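Transcription regulator AmtR (Mycobacterium smegmatis, PDB 5E57) probably binds DNA as a TetR-family transcription factor, regulating genes of nitrogen metabolism. Local coordinates at residues Glu19-Thr23 and His24-Ser28. Numbering follows the deposited sequence.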
# COMPACT_ATOMS: atom_id res chain seq x y z
N GLU A 19 13.19 14.17 3.84
CA GLU A 19 14.20 13.44 3.10
C GLU A 19 14.83 12.31 3.94
O GLU A 19 14.93 11.16 3.50
CB GLU A 19 15.29 14.38 2.59
CG GLU A 19 16.46 13.59 2.00
CD GLU A 19 17.41 14.44 1.17
OE1 GLU A 19 17.27 15.66 1.15
OE2 GLU A 19 18.32 13.85 0.57
N LEU A 20 15.30 12.65 5.13
CA LEU A 20 16.04 11.73 5.95
C LEU A 20 15.09 10.70 6.47
O LEU A 20 15.46 9.52 6.56
CB LEU A 20 16.72 12.47 7.11
CG LEU A 20 17.77 13.47 6.66
CD1 LEU A 20 17.94 14.57 7.66
CD2 LEU A 20 19.10 12.76 6.38
N PHE A 21 13.87 11.10 6.82
CA PHE A 21 12.99 10.07 7.36
C PHE A 21 12.63 9.07 6.29
O PHE A 21 12.47 7.88 6.59
CB PHE A 21 11.68 10.62 7.92
CG PHE A 21 11.84 11.56 9.12
CD1 PHE A 21 12.95 11.55 9.87
CD2 PHE A 21 10.80 12.36 9.50
CE1 PHE A 21 13.09 12.39 10.96
CE2 PHE A 21 10.92 13.22 10.59
CZ PHE A 21 12.08 13.24 11.33
N THR A 22 12.43 9.53 5.05
CA THR A 22 11.98 8.59 4.01
C THR A 22 13.13 7.84 3.36
O THR A 22 12.91 6.79 2.79
CB THR A 22 11.23 9.28 2.90
OG1 THR A 22 12.00 10.39 2.45
CG2 THR A 22 9.88 9.75 3.42
N THR A 23 14.33 8.37 3.41
CA THR A 23 15.43 7.69 2.75
C THR A 23 16.46 7.12 3.70
O THR A 23 17.21 6.24 3.29
CB THR A 23 16.14 8.61 1.69
OG1 THR A 23 16.73 9.73 2.33
CG2 THR A 23 15.15 9.10 0.68
N HIS A 24 16.52 7.59 4.94
CA HIS A 24 17.39 6.97 5.95
C HIS A 24 16.59 6.27 7.08
O HIS A 24 16.92 5.19 7.49
CB HIS A 24 18.41 8.01 6.47
CG HIS A 24 19.40 8.45 5.42
ND1 HIS A 24 19.05 9.25 4.34
CD2 HIS A 24 20.72 8.17 5.26
CE1 HIS A 24 20.11 9.42 3.55
NE2 HIS A 24 21.13 8.79 4.10
N GLY A 25 15.55 6.88 7.62
CA GLY A 25 14.75 6.20 8.60
C GLY A 25 14.30 7.21 9.62
O GLY A 25 14.90 8.27 9.76
N TYR A 26 13.27 6.90 10.38
CA TYR A 26 12.82 7.85 11.41
C TYR A 26 13.63 7.74 12.70
O TYR A 26 14.27 8.70 13.09
CB TYR A 26 11.32 7.65 11.70
CG TYR A 26 10.84 8.64 12.69
CD1 TYR A 26 10.79 9.96 12.37
CD2 TYR A 26 10.44 8.25 13.99
CE1 TYR A 26 10.31 10.91 13.28
CE2 TYR A 26 9.97 9.19 14.90
CZ TYR A 26 9.93 10.52 14.55
OH TYR A 26 9.53 11.48 15.45
N GLY A 27 13.57 6.58 13.36
CA GLY A 27 14.38 6.28 14.57
C GLY A 27 15.87 6.57 14.43
O GLY A 27 16.46 7.14 15.31
N SER A 28 16.42 6.22 13.29
CA SER A 28 17.78 6.49 12.89
C SER A 28 18.20 7.90 12.69
O SER A 28 19.39 8.10 12.59
CB SER A 28 17.98 6.00 11.45
OG SER A 28 17.92 4.67 11.51
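Y26 turns the edge of its ring onto the face of F21 where helix 9-23 ends and the chain turns toward helix 31-38, a T-shaped pair with centroids 4.7 Å apart and planes at 76°. Beyond CB, CG lies opposite the backbone N (chi1 -178°), which brings the ring alongside F21. CD1 then sits over the centre of the F21 ring, 3.6 Å from F21 CE1, and the next atom out, CE1, lies 3.5 Å from F21 CZ. At the tip, OH is hydrogen-bonded to D53 OD1, while K52 makes a cation-pi contact with the ring. I55 and L59 of helix 52-61 also pack on F21.

The backbone closes the helix through L20 O, which accepts from H24 N at 2.7 Å and from G25 N at 2.8 Å, one oxygen gripped by two successive N-H groups (i+4, i+5). G25 has positive phi (144°), the point at which the chain leaves helical geometry. T23 OG1 donates to E19 O at 2.6 Å from above the carbonyl plane, opposite T23 N, and accepts from H24 ND1 at 3.1 Å. With its proton directed at E19 O, the hydroxyl oxygen is left to accept, consistent with a proton on ND1. The carbonyls of E19 and L20 thus each take two donors, and the aromatic pair ties the exit of this helix to helix 52-61 within the predicted DNA-binding domain.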